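Local coordinates for glycosyl hydrolases family 2, sugar binding domain protein (Bacteroides uniformis str. 3978 T3 ii, PDB 6D1P) that is a family 2 glycoside hydrolase of a human gut bacterium, a beta-glucuronidase that probably hydrolyses O-glycosidic bonds to release glucuronic acid, at residues K597-R602 against E608-F613; G520-V525 against H624-S629; Q614-S619 against R666-F671; A484-R489 against G546-S551. All coordinates share one frame; numbering follows the deposited sequence.

Contact 1: K597-R602 against E608-F613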
# COMPACT_ATOMS: atom_id res chain seq x y z
N LYS A 597 25.69 -7.66 -6.75
CA LYS A 597 26.75 -8.62 -7.04
C LYS A 597 26.64 -9.25 -8.42
O LYS A 597 27.34 -10.24 -8.69
CB LYS A 597 26.75 -9.71 -5.98
CG LYS A 597 27.23 -9.26 -4.62
CD LYS A 597 27.11 -10.41 -3.60
CE LYS A 597 27.58 -9.99 -2.22
NZ LYS A 597 26.66 -9.04 -1.53
N GLY A 598 25.79 -8.72 -9.30
CA GLY A 598 25.70 -9.25 -10.64
C GLY A 598 26.89 -8.85 -11.49
O GLY A 598 27.63 -7.92 -11.17
N VAL A 599 27.11 -9.56 -12.59
CA VAL A 599 27.99 -9.03 -13.63
C VAL A 599 27.20 -8.32 -14.72
O VAL A 599 27.80 -7.83 -15.69
CB VAL A 599 28.93 -10.11 -14.22
CG1 VAL A 599 30.02 -10.44 -13.22
CG2 VAL A 599 28.17 -11.37 -14.61
N VAL A 600 25.88 -8.25 -14.58
CA VAL A 600 25.03 -7.46 -15.46
C VAL A 600 23.98 -6.79 -14.58
O VAL A 600 23.63 -7.29 -13.51
CB VAL A 600 24.32 -8.29 -16.57
CG1 VAL A 600 25.31 -9.17 -17.35
CG2 VAL A 600 23.21 -9.12 -15.99
N GLN A 601 23.49 -5.64 -15.06
CA GLN A 601 22.51 -4.85 -14.33
C GLN A 601 21.17 -5.58 -14.28
O GLN A 601 20.95 -6.57 -14.98
CB GLN A 601 22.33 -3.48 -14.98
CG GLN A 601 23.50 -2.56 -14.79
CD GLN A 601 23.21 -1.18 -15.31
OE1 GLN A 601 22.15 -0.59 -15.03
NE2 GLN A 601 24.15 -0.63 -16.09
N ARG A 602 20.25 -5.04 -13.49
CA ARG A 602 18.98 -5.72 -13.28
C ARG A 602 18.14 -5.79 -14.55
O ARG A 602 17.26 -6.66 -14.64
CB ARG A 602 18.21 -5.02 -12.16
CG ARG A 602 17.02 -5.79 -11.65
CD ARG A 602 16.55 -5.26 -10.31
NE ARG A 602 15.43 -6.03 -9.82
CZ ARG A 602 14.19 -5.58 -9.74
NH1 ARG A 602 13.88 -4.33 -10.08
NH2 ARG A 602 13.24 -6.38 -9.29
N GLU A 608 31.18 -4.47 -16.94
CA GLU A 608 32.43 -4.88 -17.57
C GLU A 608 33.02 -6.14 -16.94
O GLU A 608 33.89 -6.78 -17.55
CB GLU A 608 33.43 -3.72 -17.54
CG GLU A 608 32.78 -2.43 -18.10
CD GLU A 608 33.76 -1.52 -18.83
OE1 GLU A 608 34.59 -2.02 -19.65
OE2 GLU A 608 33.69 -0.31 -18.57
N SER A 609 32.53 -6.54 -15.77
CA SER A 609 32.94 -7.82 -15.20
C SER A 609 32.37 -8.99 -15.98
O SER A 609 32.92 -10.09 -15.90
CB SER A 609 32.48 -7.91 -13.76
OG SER A 609 31.11 -7.55 -13.67
N TYR A 610 31.26 -8.80 -16.71
CA TYR A 610 30.74 -9.89 -17.54
C TYR A 610 31.79 -10.39 -18.54
O TYR A 610 31.81 -11.58 -18.87
CB TYR A 610 29.47 -9.41 -18.28
CG TYR A 610 28.89 -10.40 -19.29
CD1 TYR A 610 29.32 -10.40 -20.63
CD2 TYR A 610 27.90 -11.31 -18.93
CE1 TYR A 610 28.78 -11.29 -21.57
CE2 TYR A 610 27.36 -12.22 -19.86
CZ TYR A 610 27.81 -12.20 -21.18
OH TYR A 610 27.28 -13.09 -22.10
N TYR A 611 32.68 -9.50 -19.01
CA TYR A 611 33.70 -9.85 -19.99
C TYR A 611 34.91 -10.49 -19.35
O TYR A 611 35.62 -11.28 -20.00
CB TYR A 611 34.11 -8.60 -20.78
CG TYR A 611 32.88 -7.96 -21.40
CD1 TYR A 611 32.30 -8.53 -22.53
CD2 TYR A 611 32.27 -6.84 -20.84
CE1 TYR A 611 31.17 -8.01 -23.09
CE2 TYR A 611 31.11 -6.30 -21.41
CZ TYR A 611 30.57 -6.90 -22.53
OH TYR A 611 29.45 -6.44 -23.15
N VAL A 612 35.18 -10.18 -18.08
CA VAL A 612 36.22 -10.91 -17.37
C VAL A 612 35.89 -12.39 -17.36
O VAL A 612 36.72 -13.22 -17.75
CB VAL A 612 36.39 -10.36 -15.94
CG1 VAL A 612 37.38 -11.20 -15.19
CG2 VAL A 612 36.82 -8.90 -16.01
N PHE A 613 34.66 -12.74 -16.98
CA PHE A 613 34.24 -14.14 -17.02
C PHE A 613 34.27 -14.68 -18.44
O PHE A 613 34.71 -15.81 -18.68
CB PHE A 613 32.84 -14.33 -16.42
CG PHE A 613 32.83 -14.38 -14.91
CD1 PHE A 613 33.17 -15.55 -14.24
CD2 PHE A 613 32.49 -13.26 -14.16
CE1 PHE A 613 33.20 -15.60 -12.87
CE2 PHE A 613 32.49 -13.31 -12.77
CZ PHE A 613 32.85 -14.48 -12.12
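Val599 points into the first turn of helix 609-617, within the TIM-barrel domain, and its two methyls go to different neighbours on that helix. CG1 slots in between Ser609 and Phe613. Val599 CG1 sits only 3.1 Å from Ser609 OG, a close fit without a hydrogen bond, and 3.8 Å from Phe613 CE2, reaching that ring obliquely. The other methyl, CG2, heads for Tyr610 and lies at the edge of its ring, near the ring plane. Valine suits this place because branching at CB serves both sides at once, while Ser609 is small enough for CG1 to settle against its CB and OG, and Val599 CB comes within 3.7 Å of Tyr610 N. The Tyr610 ring runs alongside Val600, both side chains pointing the same way; CG lies anti to the backbone N (chi1 174°), which carries the phenol on to helix 343-356, where OH bonds to Gln352 O. Phe557 and Met356 close round Val599, so the contact is buried among helices 343-356, 550-564 and 609-617. No hydrogen bond joins the two segments. Val599 O rests 3.5 Å from Tyr610 CB, and Val600 CG1 touches Tyr610 CD2 at 3.7 Å.

Contact 2: G520-V525 against H624-S629; sequences GRHMEV and HIYGHS
His522 is held at both nitrogens of its imidazole. His522 ND1 and Tyr626 OH are hydrogen-bonded at 2.8 Å, with an angle of 154° and either one able to be the donor. At the other nitrogen, His522 NE2 donates to Ser629 OG at 3.0 Å, and that hydroxyl lies almost exactly in the imidazole plane. A second, weak bond from His522 NE2 reaches Ser629 O, also 3.0 Å away but bent to 133°. Histidine suits the position because its two ring nitrogens point in divergent directions and can each meet a partner, and these fix the ring's rotation. Tyr626 OH has a further partner in Ser551 OG, so the phenol also ties the pair to helix 550-564. The contact joins a loop of the TIM-barrel domain, between strand 510-511 and helix 542-545, to the chain just beyond strand 623-625, an outer strand of a three-stranded antiparallel sheet. The Glu608 carboxylate accepts hydrogen bonds from the backbone N of both Gly627 and Ser629. Gly627 has backbone angles that would jam a CB against the preceding carbonyl. Beyond the polar core, the His522 and Tyr626 side chains run antiparallel, passing alongside with their ring planes 57° apart, and Tyr626 CE1 comes within 3.8 Å of His522 CE1.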
# COMPACT_ATOMS: atom_id res chain seq x y z
N GLY A 520 29.20 1.27 -13.47
CA GLY A 520 29.69 2.57 -13.90
C GLY A 520 30.57 3.31 -12.92
O GLY A 520 31.00 4.43 -13.23
N ARG A 521 30.84 2.75 -11.74
CA ARG A 521 31.82 3.32 -10.83
C ARG A 521 33.17 2.62 -11.04
O ARG A 521 33.22 1.39 -11.13
CB ARG A 521 31.35 3.18 -9.38
CG ARG A 521 32.39 3.58 -8.35
CD ARG A 521 31.86 3.31 -6.95
NE ARG A 521 30.85 4.30 -6.57
CZ ARG A 521 30.01 4.15 -5.55
NH1 ARG A 521 30.04 3.04 -4.81
NH2 ARG A 521 29.12 5.10 -5.26
N HIS A 522 34.25 3.41 -11.12
CA HIS A 522 35.60 2.87 -11.32
C HIS A 522 36.57 3.59 -10.38
O HIS A 522 36.20 4.50 -9.63
CB HIS A 522 36.05 2.99 -12.78
CG HIS A 522 35.03 2.50 -13.75
ND1 HIS A 522 34.95 1.17 -14.13
CD2 HIS A 522 34.00 3.13 -14.37
CE1 HIS A 522 33.93 1.02 -14.96
NE2 HIS A 522 33.35 2.20 -15.13
N MET A 523 37.84 3.18 -10.44
CA MET A 523 38.85 3.73 -9.55
C MET A 523 40.24 3.46 -10.12
O MET A 523 40.55 2.32 -10.49
CB MET A 523 38.70 3.12 -8.15
CG MET A 523 39.81 3.47 -7.17
SD MET A 523 40.07 5.24 -7.00
CE MET A 523 38.42 5.83 -6.59
N GLU A 524 41.07 4.51 -10.20
CA GLU A 524 42.44 4.35 -10.68
C GLU A 524 43.26 3.54 -9.69
O GLU A 524 43.13 3.71 -8.47
CB GLU A 524 43.11 5.72 -10.89
CG GLU A 524 42.55 6.56 -12.03
CD GLU A 524 42.93 6.05 -13.41
OE1 GLU A 524 43.77 5.12 -13.53
OE2 GLU A 524 42.36 6.57 -14.40
N VAL A 525 44.12 2.66 -10.22
CA VAL A 525 45.04 1.91 -9.38
C VAL A 525 46.09 2.85 -8.81
O VAL A 525 46.49 3.84 -9.45
CB VAL A 525 45.70 0.76 -10.17
CG1 VAL A 525 46.50 1.29 -11.34
CG2 VAL A 525 46.59 -0.08 -9.25
N HIS A 624 37.64 -7.29 -25.17
CA HIS A 624 36.95 -6.21 -24.47
C HIS A 624 37.98 -5.38 -23.73
O HIS A 624 38.57 -5.85 -22.76
CB HIS A 624 35.89 -6.72 -23.48
CG HIS A 624 35.16 -5.63 -22.74
ND1 HIS A 624 33.94 -5.13 -23.14
CD2 HIS A 624 35.50 -4.93 -21.63
CE1 HIS A 624 33.55 -4.18 -22.31
NE2 HIS A 624 34.48 -4.04 -21.38
N ILE A 625 38.18 -4.15 -24.18
CA ILE A 625 38.98 -3.20 -23.43
C ILE A 625 38.19 -2.78 -22.20
O ILE A 625 37.03 -2.35 -22.30
CB ILE A 625 39.32 -1.98 -24.29
CG1 ILE A 625 40.01 -2.43 -25.59
CG2 ILE A 625 40.14 -0.99 -23.49
CD1 ILE A 625 40.01 -1.37 -26.69
N TYR A 626 38.81 -2.89 -21.03
CA TYR A 626 38.14 -2.45 -19.82
C TYR A 626 38.08 -0.93 -19.80
O TYR A 626 39.11 -0.25 -19.83
CB TYR A 626 38.85 -3.00 -18.58
CG TYR A 626 38.39 -2.35 -17.31
CD1 TYR A 626 37.03 -2.19 -17.04
CD2 TYR A 626 39.31 -1.87 -16.39
CE1 TYR A 626 36.61 -1.56 -15.87
CE2 TYR A 626 38.89 -1.25 -15.22
CZ TYR A 626 37.55 -1.11 -14.97
OH TYR A 626 37.14 -0.48 -13.81
N GLY A 627 36.85 -0.39 -19.75
CA GLY A 627 36.66 1.03 -19.62
C GLY A 627 35.61 1.62 -20.54
O GLY A 627 35.52 2.84 -20.65
N HIS A 628 34.80 0.78 -21.19
CA HIS A 628 33.70 1.30 -22.00
C HIS A 628 32.78 2.21 -21.19
O HIS A 628 32.25 3.20 -21.71
CB HIS A 628 32.88 0.14 -22.57
CG HIS A 628 33.50 -0.54 -23.74
ND1 HIS A 628 33.02 -0.40 -25.02
CD2 HIS A 628 34.54 -1.40 -23.82
CE1 HIS A 628 33.75 -1.13 -25.84
NE2 HIS A 628 34.68 -1.75 -25.14
N SER A 629 32.57 1.89 -19.91
CA SER A 629 31.73 2.69 -19.03
C SER A 629 32.54 3.59 -18.11
O SER A 629 32.03 4.04 -17.08
CB SER A 629 30.79 1.79 -18.21
OG SER A 629 31.48 1.07 -17.19

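Contact 3: Q614-S619 against R666-F671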
# COMPACT_ATOMS: atom_id res chain seq x y z
N GLN A 614 33.77 -13.89 -19.40
CA GLN A 614 33.67 -14.39 -20.76
C GLN A 614 35.05 -14.69 -21.33
O GLN A 614 35.26 -15.73 -21.96
CB GLN A 614 32.93 -13.38 -21.65
CG GLN A 614 32.52 -13.92 -23.02
CD GLN A 614 31.67 -12.92 -23.80
OE1 GLN A 614 32.06 -11.76 -23.99
NE2 GLN A 614 30.49 -13.36 -24.24
N SER A 615 36.02 -13.82 -21.04
CA SER A 615 37.36 -14.01 -21.56
C SER A 615 38.01 -15.28 -21.02
O SER A 615 38.90 -15.83 -21.67
CB SER A 615 38.22 -12.80 -21.22
OG SER A 615 38.47 -12.74 -19.84
N TYR A 616 37.57 -15.76 -19.85
CA TYR A 616 38.12 -16.98 -19.26
C TYR A 616 37.33 -18.23 -19.63
O TYR A 616 37.90 -19.32 -19.68
CB TYR A 616 38.14 -16.86 -17.73
CG TYR A 616 39.38 -16.25 -17.12
CD1 TYR A 616 40.47 -17.05 -16.78
CD2 TYR A 616 39.45 -14.90 -16.82
CE1 TYR A 616 41.61 -16.51 -16.18
CE2 TYR A 616 40.58 -14.34 -16.23
CZ TYR A 616 41.66 -15.16 -15.91
OH TYR A 616 42.79 -14.65 -15.31
N TRP A 617 36.04 -18.09 -19.89
CA TRP A 617 35.17 -19.26 -19.97
C TRP A 617 34.64 -19.53 -21.36
O TRP A 617 34.35 -20.69 -21.68
CB TRP A 617 33.97 -19.09 -19.02
CG TRP A 617 34.29 -19.26 -17.58
CD1 TRP A 617 35.52 -19.56 -17.03
CD2 TRP A 617 33.37 -19.18 -16.48
NE1 TRP A 617 35.41 -19.66 -15.66
CE2 TRP A 617 34.11 -19.43 -15.30
CE3 TRP A 617 32.00 -18.92 -16.38
CZ2 TRP A 617 33.51 -19.41 -14.03
CZ3 TRP A 617 31.40 -18.90 -15.11
CH2 TRP A 617 32.16 -19.15 -13.96
N SER A 618 34.46 -18.49 -22.17
CA SER A 618 33.85 -18.66 -23.48
C SER A 618 34.87 -19.23 -24.46
O SER A 618 36.04 -18.84 -24.45
CB SER A 618 33.32 -17.33 -23.99
OG SER A 618 32.63 -17.53 -25.21
N SER A 619 34.40 -20.14 -25.31
CA SER A 619 35.21 -20.61 -26.44
C SER A 619 35.11 -19.69 -27.65
O SER A 619 35.91 -19.83 -28.58
CB SER A 619 34.80 -22.04 -26.82
OG SER A 619 33.39 -22.23 -26.75
N ARG A 666 48.47 -13.88 -24.47
CA ARG A 666 47.57 -14.12 -23.36
C ARG A 666 48.12 -15.21 -22.45
O ARG A 666 48.50 -16.30 -22.91
CB ARG A 666 46.17 -14.50 -23.87
CG ARG A 666 45.11 -14.46 -22.75
CD ARG A 666 43.81 -15.17 -23.13
NE ARG A 666 42.87 -15.15 -22.00
CZ ARG A 666 42.87 -16.03 -21.00
NH1 ARG A 666 43.76 -17.02 -20.97
NH2 ARG A 666 41.99 -15.91 -20.02
N ASN A 667 48.16 -14.92 -21.15
CA ASN A 667 48.64 -15.87 -20.15
C ASN A 667 47.82 -15.67 -18.88
O ASN A 667 48.07 -14.73 -18.12
CB ASN A 667 50.13 -15.66 -19.91
CG ASN A 667 50.67 -16.54 -18.81
OD1 ASN A 667 50.00 -17.47 -18.35
ND2 ASN A 667 51.89 -16.24 -18.36
N SER A 668 46.88 -16.60 -18.63
CA SER A 668 45.99 -16.53 -17.47
C SER A 668 46.73 -16.22 -16.18
O SER A 668 46.26 -15.41 -15.37
CB SER A 668 45.22 -17.84 -17.32
OG SER A 668 44.18 -18.00 -18.28
N GLN A 669 47.90 -16.86 -15.97
CA GLN A 669 48.64 -16.73 -14.72
C GLN A 669 49.34 -15.38 -14.56
O GLN A 669 49.83 -15.09 -13.46
CB GLN A 669 49.69 -17.84 -14.60
CG GLN A 669 49.08 -19.22 -14.48
CD GLN A 669 47.97 -19.27 -13.43
OE1 GLN A 669 48.17 -18.84 -12.28
NE2 GLN A 669 46.80 -19.77 -13.82
N ASP A 670 49.41 -14.57 -15.61
CA ASP A 670 50.11 -13.28 -15.56
C ASP A 670 49.10 -12.19 -15.15
O ASP A 670 48.62 -11.39 -15.96
CB ASP A 670 50.76 -12.99 -16.92
CG ASP A 670 51.85 -11.94 -16.85
OD1 ASP A 670 51.88 -11.14 -15.90
OD2 ASP A 670 52.73 -11.94 -17.75
N PHE A 671 48.77 -12.18 -13.85
CA PHE A 671 47.71 -11.35 -13.31
C PHE A 671 48.16 -9.89 -13.21
O PHE A 671 49.27 -9.62 -12.76
CB PHE A 671 47.30 -11.87 -11.93
CG PHE A 671 46.36 -10.97 -11.19
CD1 PHE A 671 44.98 -11.11 -11.34
CD2 PHE A 671 46.84 -10.01 -10.30
CE1 PHE A 671 44.10 -10.28 -10.64
CE2 PHE A 671 45.97 -9.19 -9.59
CZ PHE A 671 44.59 -9.32 -9.76
O HOH W 1 41.35 -13.18 -19.53
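The last turn of helix 609-617, in the TIM-barrel domain, sets Ser615 and Tyr616 against Arg666 and Ser668, which belong to the connection between strands 659-665 and 677-680 of the following beta domain. Arg666 approaches the tyrosine edge-on: its NH2 stands 3.7 Å above the Tyr616 ring plane, over the ring centre, while the guanidinium plane is turned 84° from the ring. With Arg666 CZ as far as 5.1 Å from the Tyr616 ring centroid, any cation-pi attraction is weak at most. The arginine is suited to the role by its length. Its chain is extended from CG to NE, with CG anti to the backbone N (chi1 -168°), and the far end has donors for several directions. Arg666 NH1 donates to Ser668 OG at 2.9 Å, NE to Ser647 O, and NH2 to a water 2.8 Å away. That water in turn donates to Ser615 OG at 2.9 Å, whose hydroxyl also bonds to Val612 O, making a polar bridge where no direct hydrogen bond joins the segments. Ser668 OG also meets Tyr616 CE1 at 3.6 Å and has Glu565 as a second partner, while Tyr616 OH bonds to Asp558. A leucine in place of Tyr616 would probably leave Asp558 without this hydroxyl and Arg666 NH2 without an aromatic face to lie over. The type I turn from Asn667 to Asp670, with an Asx turn made by Asn667 OD1 and Gln669 N, shapes the loop at this interface between a TIM barrel and an immunoglobulin-like (E-set) domain.

Contact 4: A484-R489 against G546-S551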
# COMPACT_ATOMS: atom_id res chain seq x y z
N ALA A 484 36.46 -14.71 -0.28
CA ALA A 484 37.79 -14.11 -0.27
C ALA A 484 37.74 -12.73 -0.88
O ALA A 484 37.26 -12.55 -2.00
CB ALA A 484 38.77 -14.99 -1.05
N GLY A 485 38.26 -11.74 -0.16
CA GLY A 485 38.25 -10.39 -0.65
C GLY A 485 36.93 -9.65 -0.52
O GLY A 485 36.90 -8.43 -0.76
N TRP A 486 35.84 -10.32 -0.15
CA TRP A 486 34.56 -9.65 -0.02
C TRP A 486 34.09 -9.61 1.43
O TRP A 486 34.15 -8.56 2.06
CB TRP A 486 33.47 -10.25 -0.92
CG TRP A 486 32.34 -9.28 -0.94
CD1 TRP A 486 31.10 -9.41 -0.33
CD2 TRP A 486 32.36 -7.96 -1.50
NE1 TRP A 486 30.34 -8.26 -0.54
CE2 TRP A 486 31.10 -7.36 -1.25
CE3 TRP A 486 33.32 -7.24 -2.22
CZ2 TRP A 486 30.78 -6.08 -1.69
CZ3 TRP A 486 33.00 -5.96 -2.65
CH2 TRP A 486 31.73 -5.39 -2.38
N TYR A 487 33.61 -10.72 1.98
CA TYR A 487 33.25 -10.71 3.39
C TYR A 487 34.39 -11.12 4.31
O TYR A 487 34.31 -10.87 5.52
CB TYR A 487 32.05 -11.62 3.64
CG TYR A 487 30.77 -11.19 2.96
CD1 TYR A 487 30.20 -9.94 3.23
CD2 TYR A 487 30.12 -12.04 2.07
CE1 TYR A 487 29.02 -9.55 2.62
CE2 TYR A 487 28.94 -11.65 1.45
CZ TYR A 487 28.39 -10.41 1.75
OH TYR A 487 27.23 -10.01 1.14
N GLY A 488 35.44 -11.74 3.77
CA GLY A 488 36.58 -12.09 4.58
C GLY A 488 37.92 -12.07 3.86
O GLY A 488 38.02 -12.53 2.73
N ARG A 489 38.94 -11.51 4.52
CA ARG A 489 40.33 -11.53 4.07
C ARG A 489 40.47 -10.94 2.66
O ARG A 489 39.58 -10.22 2.19
CB ARG A 489 40.87 -12.96 4.13
CG ARG A 489 40.49 -13.69 5.43
CD ARG A 489 41.26 -14.99 5.64
NE ARG A 489 42.69 -14.73 5.62
CZ ARG A 489 43.61 -15.65 5.31
NH1 ARG A 489 43.23 -16.89 5.00
NH2 ARG A 489 44.90 -15.32 5.30
N GLY A 546 35.83 -1.69 0.95
CA GLY A 546 36.03 -1.26 -0.42
C GLY A 546 35.11 -0.11 -0.83
O GLY A 546 34.27 0.35 -0.06
N ASP A 547 35.28 0.35 -2.07
CA ASP A 547 34.45 1.41 -2.62
C ASP A 547 33.36 0.88 -3.56
O ASP A 547 32.66 1.69 -4.18
CB ASP A 547 35.31 2.44 -3.35
CG ASP A 547 36.01 1.87 -4.59
OD1 ASP A 547 35.85 0.66 -4.89
OD2 ASP A 547 36.71 2.66 -5.27
N TRP A 548 33.20 -0.43 -3.68
CA TRP A 548 32.18 -1.06 -4.52
C TRP A 548 32.32 -0.70 -6.00
O TRP A 548 31.36 -0.81 -6.77
CB TRP A 548 30.77 -0.73 -3.99
CG TRP A 548 30.43 -1.44 -2.66
CD1 TRP A 548 31.28 -1.67 -1.61
CD2 TRP A 548 29.17 -2.03 -2.29
NE1 TRP A 548 30.63 -2.36 -0.61
CE2 TRP A 548 29.34 -2.59 -1.00
CE3 TRP A 548 27.92 -2.12 -2.91
CZ2 TRP A 548 28.30 -3.23 -0.32
CZ3 TRP A 548 26.90 -2.76 -2.26
CH2 TRP A 548 27.09 -3.31 -0.96
N SER A 549 33.52 -0.31 -6.44
CA SER A 549 33.78 -0.02 -7.84
C SER A 549 33.84 -1.30 -8.68
O SER A 549 34.07 -2.40 -8.18
CB SER A 549 35.11 0.72 -7.98
OG SER A 549 36.16 -0.21 -7.71
N GLU A 550 33.62 -1.12 -9.98
CA GLU A 550 33.89 -2.22 -10.91
C GLU A 550 35.37 -2.55 -10.95
O GLU A 550 35.73 -3.71 -11.18
CB GLU A 550 33.37 -1.88 -12.30
CG GLU A 550 31.83 -1.75 -12.36
CD GLU A 550 31.26 -1.86 -13.77
OE1 GLU A 550 31.43 -2.93 -14.44
OE2 GLU A 550 30.64 -0.86 -14.22
N SER A 551 36.22 -1.55 -10.73
CA SER A 551 37.66 -1.76 -10.79
C SER A 551 38.10 -2.81 -9.79
O SER A 551 38.92 -3.68 -10.11
CB SER A 551 38.39 -0.44 -10.51
OG SER A 551 38.02 0.52 -11.48
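Asp547 OD1 accepts two hydrogen bonds from Ser549, one from OG and one from the backbone N, each 3.0 Å long, and the turn they close presents Trp548 to Trp486. Both donors come from the same face of the carboxylate: OG on the syn side, 21° out of plane, and N from well above it. A short acidic side chain suits this position, since it can fold back on the backbone N two residues on. Across the contact, the outer corner of the Trp486 six-membered ring lies over one face of the Trp548 indole. Trp486 CH2 is 3.7 Å from Trp548 NE1, and Trp486 CZ2 is 3.8 Å from Trp548 CE2. The two side chains run roughly perpendicular, with their ring planes 54° apart. Trp548 CG is anti to its own carbonyl carbon (chi1 -71°), which directs the indole toward Asp543, whose O accepts the NE1 hydrogen. A serine in place of Trp548 would probably open a gap beside the outer corner of Trp486 and leave Asp543 O without its indole donor. Ser549 OG also caps the N of Tyr552, so an Asx turn runs straight into an N-cap, the start of helix 550-564 in the TIM-barrel domain.

Overall arrangement
Contact 1 is fully buried and almost purely apolar, whereas contacts 2, 3 and 4 lie farther from the centre of the chain and are partly buried. Contacts 1 and 3 share helix 609-617: its start packs within the barrel domain, its end faces the next beta domain through a water and an arginine. Contact 2 also ties the barrel domain to beta structure that follows it, but by direct bonds to a histidine, and contact 4 joins two barrel-domain loops through indoles. The start of helix 550-564 is a shared hub, with Glu550 bonding to Gly520 and Glu608, and Ser551 to Tyr626. Contacts 3 and 4 do not touch.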